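Local coordinates for protein pyruvate kinase (PDB 6QXL) that probably catalyses the last step of glycolysis, transferring the phosphoryl group of phosphoenolpyruvate to ADP to give pyruvate and ATP, and binds glucose-6-phosphate in its alpha/beta domain, at residues Gln24-Gly29 with Arg50-Leu55; Ile424-Ala429 with Glu434-Ala439. One frame throughout, in Å; residues are numbered along the deposited sequence.

Contact 1 joins two helices on the outside of the catalytic barrel, and contact 2 ties a loop to a helix in the alpha/beta domain that follows. Their centres are 28 Å apart and their nearest atoms about 12 Å, so they do not touch. The barrel carries the magnesium site of Glu223 and Asp250. The alpha/beta domain holds the bound glucose-6-phosphate, with the side chain of Pro428, in contact 2, about 5 Å away. Arg53, on helix 42-58, comes close to Arg409 of the alpha/beta domain while forming a salt bridge with Asp189. Both contacts are largely apolar, but the first is between helices and the second is centred on an aromatic ring.

Contact 1: residues Gln24-Gly29 with Arg50-Leu55; sequences QLILAG and RLVREL
Ile26 and Val52 are brought together by their first torsions. In Ile26 CG1 stands beside the backbone N (chi1 -57°), and a second turn (chi2 -59°) turns CD1 toward Val52. In Val52 the branch that meets it, CG1, lies opposite the backbone N (chi1 175°). The two side chains cross at a slant, and Ile26 CD1 reaches Val52 CG1 at 3.8 Å. The CG2 methyl of Ile26 rests 4.0 Å from the carbonyl O of Leu55, a van der Waals contact; CG1 of Ile26, the root of the branch that reaches Val52, also passes 4.3 Å from Leu55 CB. One isoleucine thus fits against two residues three apart on the facing helix, its methyls spread between them. The CB bonds of Ile26 and Leu55 point into the interface, and the CA atoms of these two residues lie 7.2 Å apart.

The pair belongs to the helical layer of the TIM barrel, where helix 19-28 follows strand 7-11 and helix 42-58 follows strand 32-36. Val52 also leans on Leu65 of strand 64-68, Leu12 and Val63, so its side chain fills space between its helix and the barrel wall. Leu55 extends the helix-helix seam to Leu22 and Glu23. Helix 19-28 ends in a Schellman motif at Gly29, whose positive phi and two weak backbone bonds to Leu25 O and Ile26 O turn the chain off toward strand 32-36. Gly29 O accepts a hydrogen bond from Arg4 NH2.

Apart from the Ile26 CG2 methyl resting on the Leu55 carbonyl O, the contact is carbon against carbon, with no polar bond between the segments. The relative position of the helices here therefore rests on shape fit and burial of apolar surface, to which the Ile26 branches contribute.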
ATOM      1  N   GLN A  24      23.420 -25.309  33.561  1.00 57.05           N
ATOM      2  CA  GLN A  24      23.628 -25.414  32.122  1.00 60.16           C
ATOM      3  C   GLN A  24      22.500 -24.778  31.287  1.00 59.23           C
ATOM      4  O   GLN A  24      22.767 -24.208  30.227  1.00 48.03           O
ATOM      5  CB  GLN A  24      23.809 -26.862  31.725  1.00 64.56           C
ATOM      6  CG  GLN A  24      25.186 -27.426  32.006  1.00 69.25           C
ATOM      7  CD  GLN A  24      25.224 -28.917  31.696  1.00 78.33           C
ATOM      8  OE1 GLN A  24      24.937 -29.772  32.568  1.00 75.03           O
ATOM      9  NE2 GLN A  24      25.506 -29.235  30.446  1.00 77.39           N
ATOM     10  N   LEU A  25      21.259 -24.883  31.778  1.00 63.82           N
ATOM     11  CA  LEU A  25      20.126 -24.245  31.130  1.00 62.14           C
ATOM     12  C   LEU A  25      20.216 -22.717  31.206  1.00 64.50           C
ATOM     13  O   LEU A  25      19.906 -22.019  30.236  1.00 66.49           O
ATOM     14  CB  LEU A  25      18.797 -24.707  31.749  1.00 57.69           C
ATOM     15  CG  LEU A  25      18.349 -26.151  31.611  1.00 62.29           C
ATOM     16  CD1 LEU A  25      17.051 -26.356  32.395  1.00 59.03           C
ATOM     17  CD2 LEU A  25      18.196 -26.537  30.153  1.00 64.98           C
ATOM     18  N   ILE A  26      20.613 -22.215  32.362  1.00 59.79           N
ATOM     19  CA  ILE A  26      20.838 -20.782  32.559  1.00 57.78           C
ATOM     20  C   ILE A  26      21.898 -20.298  31.576  1.00 50.24           C
ATOM     21  O   ILE A  26      21.709 -19.281  30.901  1.00 56.70           O
ATOM     22  CB  ILE A  26      21.244 -20.475  34.016  1.00 57.66           C
ATOM     23  CG1 ILE A  26      20.112 -21.025  34.956  1.00 57.16           C
ATOM     24  CG2 ILE A  26      21.487 -19.005  34.229  1.00 56.53           C
ATOM     25  CD1 ILE A  26      18.762 -20.581  34.861  1.00 59.09           C
ATOM     26  N   LEU A  27      22.994 -21.029  31.480  1.00 42.66           N
ATOM     27  CA  LEU A  27      24.067 -20.640  30.560  1.00 51.47           C
ATOM     28  C   LEU A  27      23.674 -20.791  29.109  1.00 50.10           C
ATOM     29  O   LEU A  27      24.191 -20.079  28.269  1.00 50.25           O
ATOM     30  CB  LEU A  27      25.348 -21.431  30.828  1.00 53.20           C
ATOM     31  CG  LEU A  27      26.028 -21.127  32.144  1.00 61.47           C
ATOM     32  CD1 LEU A  27      26.937 -22.313  32.518  1.00 63.92           C
ATOM     33  CD2 LEU A  27      26.772 -19.787  32.104  1.00 61.70           C
ATOM     34  N   ALA A  28      22.777 -21.723  28.809  1.00 55.97           N
ATOM     35  CA  ALA A  28      22.336 -21.921  27.433  1.00 48.10           C
ATOM     36  C   ALA A  28      21.379 -20.818  26.975  1.00 49.59           C
ATOM     37  O   ALA A  28      21.137 -20.667  25.774  1.00 47.46           O
ATOM     38  CB  ALA A  28      21.698 -23.287  27.262  1.00 48.28           C
ATOM     39  N   GLY A  29      20.819 -20.079  27.934  1.00 47.49           N
ATOM     40  CA  GLY A  29      20.079 -18.875  27.645  1.00 46.72           C
ATOM     41  C   GLY A  29      18.613 -18.855  28.008  1.00 43.88           C
ATOM     42  O   GLY A  29      17.881 -18.012  27.491  1.00 47.20           O
ATOM     43  N   ARG A  50      14.273 -21.477  44.053  1.00 67.73           N
ATOM     44  CA  ARG A  50      15.423 -20.897  44.736  1.00 63.00           C
ATOM     45  C   ARG A  50      16.690 -21.106  43.912  1.00 57.84           C
ATOM     46  O   ARG A  50      17.524 -20.203  43.800  1.00 56.79           O
ATOM     47  CB  ARG A  50      15.557 -21.505  46.128  1.00 71.85           C
ATOM     48  CG  ARG A  50      16.651 -21.007  47.043  1.00 82.22           C
ATOM     49  CD  ARG A  50      16.549 -21.489  48.488  1.00 86.03           C
ATOM     50  NE  ARG A  50      15.220 -21.650  49.151  1.00 90.03           N
ATOM     51  CZ  ARG A  50      14.375 -20.654  49.448  1.00 88.82           C
ATOM     52  NH1 ARG A  50      13.207 -20.923  50.019  1.00 87.38           N
ATOM     53  NH2 ARG A  50      14.690 -19.392  49.164  1.00 87.00           N
ATOM     54  N   LEU A  51      16.812 -22.277  43.311  1.00 56.11           N
ATOM     55  CA  LEU A  51      18.024 -22.649  42.604  1.00 61.64           C
ATOM     56  C   LEU A  51      18.180 -21.852  41.306  1.00 64.45           C
ATOM     57  O   LEU A  51      19.293 -21.451  40.958  1.00 63.28           O
ATOM     58  CB  LEU A  51      17.985 -24.155  42.314  1.00 70.82           C
ATOM     59  CG  LEU A  51      19.242 -25.017  42.331  1.00 72.68           C
ATOM     60  CD1 LEU A  51      20.158 -24.688  43.486  1.00 75.52           C
ATOM     61  CD2 LEU A  51      18.844 -26.488  42.399  1.00 70.50           C
ATOM     62  N   VAL A  52      17.081 -21.623  40.598  1.00 63.49           N
ATOM     63  CA  VAL A  52      17.153 -20.890  39.340  1.00 62.32           C
ATOM     64  C   VAL A  52      17.521 -19.447  39.633  1.00 55.39           C
ATOM     65  O   VAL A  52      18.385 -18.881  38.966  1.00 51.97           O
ATOM     66  CB  VAL A  52      15.843 -20.981  38.526  1.00 68.19           C
ATOM     67  CG1 VAL A  52      15.908 -20.107  37.281  1.00 67.43           C
ATOM     68  CG2 VAL A  52      15.434 -22.346  38.196  1.00 75.11           C
ATOM     69  N   ARG A  53      16.907 -18.859  40.649  1.00 47.95           N
ATOM     70  CA  ARG A  53      17.220 -17.469  40.997  1.00 46.60           C
ATOM     71  C   ARG A  53      18.658 -17.295  41.451  1.00 54.91           C
ATOM     72  O   ARG A  53      19.295 -16.315  41.101  1.00 58.99           O
ATOM     73  CB  ARG A  53      16.237 -16.930  42.038  1.00 44.20           C
ATOM     74  CG  ARG A  53      14.900 -16.601  41.408  1.00 44.96           C
ATOM     75  CD  ARG A  53      13.842 -16.232  42.412  1.00 43.82           C
ATOM     76  NE  ARG A  53      12.700 -15.615  41.716  1.00 47.81           N
ATOM     77  CZ  ARG A  53      11.456 -15.510  42.204  1.00 50.49           C
ATOM     78  NH1 ARG A  53      11.165 -15.942  43.426  1.00 50.97           N
ATOM     79  NH2 ARG A  53      10.502 -14.956  41.469  1.00 49.93           N
ATOM     80  N   GLU A  54      19.168 -18.261  42.204  1.00 62.89           N
ATOM     81  CA  GLU A  54      20.560 -18.243  42.657  1.00 63.19           C
ATOM     82  C   GLU A  54      21.510 -18.346  41.481  1.00 60.10           C
ATOM     83  O   GLU A  54      22.425 -17.546  41.333  1.00 58.32           O
ATOM     84  CB  GLU A  54      20.785 -19.380  43.659  1.00 66.45           C
ATOM     85  CG  GLU A  54      20.307 -19.009  45.065  1.00 71.08           C
ATOM     86  CD  GLU A  54      20.253 -20.181  46.045  1.00 77.66           C
ATOM     87  OE1 GLU A  54      19.636 -20.025  47.124  1.00 82.85           O
ATOM     88  OE2 GLU A  54      20.830 -21.242  45.734  1.00 82.25           O
ATOM     89  N   LEU A  55      21.270 -19.316  40.626  1.00 60.35           N
ATOM     90  CA  LEU A  55      22.139 -19.569  39.486  1.00 64.37           C
ATOM     91  C   LEU A  55      22.058 -18.460  38.431  1.00 62.49           C
ATOM     92  O   LEU A  55      23.065 -18.130  37.795  1.00 64.27           O
ATOM     93  CB  LEU A  55      21.805 -20.925  38.896  1.00 76.67           C
ATOM     94  CG  LEU A  55      22.239 -22.088  39.776  1.00 80.85           C
ATOM     95  CD1 LEU A  55      21.498 -23.371  39.413  1.00 85.15           C
ATOM     96  CD2 LEU A  55      23.744 -22.315  39.672  1.00 78.19           C
TER

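Contact 2: residues Ile424-Ala429 with Glu434-Ala439; sequences IPFDPA and EKVSQA
Phe426 presents the edge of its ring to Val436 and Ala439, in the strand-loop-helix unit that leaves strand 421-425 of the alpha/beta domain and begins the crossover to strand 455-461. With CG anti to the backbone N (chi1 -172°), the ring points away from its own backbone toward Val436 and Ala439 of helix 436-446. The bump is the CE2-CZ edge. The hollow is the shallow notch between residues three apart on the helix: CE2 lies 3.8 Å from Ala439 C, and CZ lies 3.9 Å from Val436 O, both backbone atoms close to the ring plane. The Ala439 methyl sits 3.9 Å from Phe426 CE2 with its CB bond pointing toward the loop.

A second bump comes from the helix. Val436 CG1 sits over the shallow groove where Phe426 CE1 and Pro428 CB meet, 4.3 Å from Phe426 CE1 and 4.2 Å from Pro428 CB. Beyond the two segments, Phe426 makes an edge-to-face stack with Tyr405 and touches Ala440 and Glu443, so sheet and helix share its ring. The Pro428 side chain, which touches Val436, also lies about 5 Å from the bound glucose-6-phosphate. The remaining branch of Val436, CG2, lies 3.9 Å from the carbonyl O of Pro428.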
ATOM      1  N   ILE A 424      18.781  -3.874  32.728  1.00 50.65           N
ATOM      2  CA  ILE A 424      19.957  -3.230  33.293  1.00 53.23           C
ATOM      3  C   ILE A 424      19.563  -2.687  34.671  1.00 52.18           C
ATOM      4  O   ILE A 424      18.818  -1.711  34.751  1.00 43.70           O
ATOM      5  CB  ILE A 424      20.447  -2.058  32.435  1.00 54.91           C
ATOM      6  CG1 ILE A 424      20.819  -2.512  31.012  1.00 57.16           C
ATOM      7  CG2 ILE A 424      21.619  -1.386  33.119  1.00 58.71           C
ATOM      8  CD1 ILE A 424      22.116  -3.240  30.875  1.00 57.91           C
ATOM      9  N   PRO A 425      20.071  -3.296  35.762  1.00 51.37           N
ATOM     10  CA  PRO A 425      19.703  -2.775  37.091  1.00 49.78           C
ATOM     11  C   PRO A 425      20.310  -1.378  37.287  1.00 46.92           C
ATOM     12  O   PRO A 425      21.489  -1.147  36.905  1.00 41.01           O
ATOM     13  CB  PRO A 425      20.302  -3.787  38.066  1.00 49.47           C
ATOM     14  CG  PRO A 425      20.730  -4.939  37.235  1.00 50.78           C
ATOM     15  CD  PRO A 425      21.043  -4.390  35.865  1.00 53.28           C
ATOM     16  N   PHE A 426      19.491  -0.469  37.806  1.00 42.11           N
ATOM     17  CA  PHE A 426      19.817   0.946  37.808  1.00 46.25           C
ATOM     18  C   PHE A 426      18.821   1.690  38.671  1.00 44.73           C
ATOM     19  O   PHE A 426      17.610   1.415  38.619  1.00 49.13           O
ATOM     20  CB  PHE A 426      19.791   1.467  36.375  1.00 53.80           C
ATOM     21  CG  PHE A 426      20.302   2.866  36.195  1.00 56.58           C
ATOM     22  CD1 PHE A 426      19.411   3.918  36.223  1.00 54.05           C
ATOM     23  CD2 PHE A 426      21.660   3.113  35.893  1.00 59.63           C
ATOM     24  CE1 PHE A 426      19.858   5.226  36.017  1.00 52.90           C
ATOM     25  CE2 PHE A 426      22.094   4.395  35.661  1.00 59.97           C
ATOM     26  CZ  PHE A 426      21.205   5.452  35.695  1.00 56.55           C
ATOM     27  N   ASP A 427      19.348   2.600  39.498  1.00 52.37           N
ATOM     28  CA  ASP A 427      18.534   3.408  40.401  1.00 57.81           C
ATOM     29  C   ASP A 427      18.815   4.882  40.167  1.00 60.47           C
ATOM     30  O   ASP A 427      19.732   5.435  40.774  1.00 56.80           O
ATOM     31  CB  ASP A 427      18.778   3.065  41.875  1.00 57.64           C
ATOM     32  CG  ASP A 427      17.715   3.671  42.792  1.00 58.01           C
ATOM     33  OD1 ASP A 427      16.829   4.414  42.283  1.00 56.70           O
ATOM     34  OD2 ASP A 427      17.761   3.398  44.015  1.00 59.55           O
ATOM     35  N   PRO A 428      17.993   5.536  39.325  1.00 64.51           N
ATOM     36  CA  PRO A 428      18.261   6.941  39.045  1.00 68.39           C
ATOM     37  C   PRO A 428      18.026   7.873  40.260  1.00 65.87           C
ATOM     38  O   PRO A 428      18.761   8.858  40.406  1.00 84.03           O
ATOM     39  CB  PRO A 428      17.306   7.249  37.882  1.00 70.73           C
ATOM     40  CG  PRO A 428      16.144   6.360  38.126  1.00 68.25           C
ATOM     41  CD  PRO A 428      16.693   5.113  38.772  1.00 65.93           C
ATOM     42  N   ALA A 429      17.052   7.554  41.118  1.00 64.60           N
ATOM     43  CA  ALA A 429      16.732   8.390  42.293  1.00 63.76           C
ATOM     44  C   ALA A 429      17.915   8.543  43.261  1.00 69.96           C
ATOM     45  O   ALA A 429      18.070   9.577  43.890  1.00 64.11           O
ATOM     46  CB  ALA A 429      15.518   7.842  43.045  1.00 59.12           C
ATOM     47  N   GLU A 434      21.714  15.547  37.565  1.00 70.34           N
ATOM     48  CA  GLU A 434      22.498  15.950  36.382  1.00 74.76           C
ATOM     49  C   GLU A 434      23.441  14.877  35.875  1.00 62.42           C
ATOM     50  O   GLU A 434      23.947  14.999  34.766  1.00 57.75           O
ATOM     51  CB  GLU A 434      23.267  17.267  36.638  1.00 82.63           C
ATOM     52  CG  GLU A 434      24.446  17.164  37.618  1.00 81.18           C
ATOM     53  CD  GLU A 434      24.020  17.310  39.098  1.00 86.73           C
ATOM     54  OE1 GLU A 434      22.782  17.454  39.420  1.00 73.57           O
ATOM     55  OE2 GLU A 434      24.913  17.273  39.978  1.00 86.89           O
ATOM     56  N   LYS A 435      23.702  13.844  36.670  1.00 63.50           N
ATOM     57  CA  LYS A 435      24.614  12.758  36.274  1.00 66.40           C
ATOM     58  C   LYS A 435      23.921  11.488  35.749  1.00 66.49           C
ATOM     59  O   LYS A 435      24.598  10.587  35.267  1.00 57.04           O
ATOM     60  CB  LYS A 435      25.549  12.410  37.442  1.00 74.31           C
ATOM     61  CG  LYS A 435      26.571  13.497  37.758  1.00 78.90           C
ATOM     62  CD  LYS A 435      27.576  13.082  38.804  1.00 89.72           C
ATOM     63  CE  LYS A 435      28.725  12.302  38.190  1.00 91.67           C
ATOM     64  NZ  LYS A 435      29.681  11.868  39.256  1.00 91.80           N
ATOM     65  N   VAL A 436      22.590  11.425  35.831  1.00 62.22           N
ATOM     66  CA  VAL A 436      21.820  10.238  35.434  1.00 56.21           C
ATOM     67  C   VAL A 436      22.094   9.793  33.989  1.00 56.24           C
ATOM     68  O   VAL A 436      22.419   8.640  33.749  1.00 54.66           O
ATOM     69  CB  VAL A 436      20.319  10.463  35.648  1.00 51.29           C
ATOM     70  CG1 VAL A 436      19.490   9.355  35.008  1.00 50.22           C
ATOM     71  CG2 VAL A 436      19.997  10.575  37.130  1.00 54.98           C
ATOM     72  N   SER A 437      21.974  10.697  33.038  1.00 59.16           N
ATOM     73  CA  SER A 437      22.155  10.321  31.632  1.00 57.45           C
ATOM     74  C   SER A 437      23.498   9.658  31.389  1.00 51.57           C
ATOM     75  O   SER A 437      23.552   8.577  30.809  1.00 51.92           O
ATOM     76  CB  SER A 437      21.961  11.517  30.701  1.00 61.83           C
ATOM     77  OG  SER A 437      20.628  11.996  30.800  1.00 64.03           O
ATOM     78  N   GLN A 438      24.580  10.261  31.838  1.00 54.55           N
ATOM     79  CA  GLN A 438      25.900   9.668  31.563  1.00 54.55           C
ATOM     80  C   GLN A 438      26.101   8.380  32.377  1.00 51.86           C
ATOM     81  O   GLN A 438      26.844   7.505  31.959  1.00 42.26           O
ATOM     82  CB  GLN A 438      27.028  10.658  31.856  1.00 51.28           C
ATOM     83  CG  GLN A 438      28.440  10.138  31.573  1.00 47.28           C
ATOM     84  CD  GLN A 438      28.714   9.849  30.104  1.00 48.72           C
ATOM     85  OE1 GLN A 438      28.569  10.734  29.263  1.00 52.46           O
ATOM     86  NE2 GLN A 438      29.147   8.624  29.788  1.00 48.49           N
ATOM     87  N   ALA A 439      25.423   8.272  33.517  1.00 49.52           N
ATOM     88  CA  ALA A 439      25.481   7.063  34.314  1.00 53.31           C
ATOM     89  C   ALA A 439      24.845   5.892  33.552  1.00 55.92           C
ATOM     90  O   ALA A 439      25.422   4.805  33.463  1.00 51.39           O
ATOM     91  CB  ALA A 439      24.791   7.277  35.658  1.00 55.07           C
TER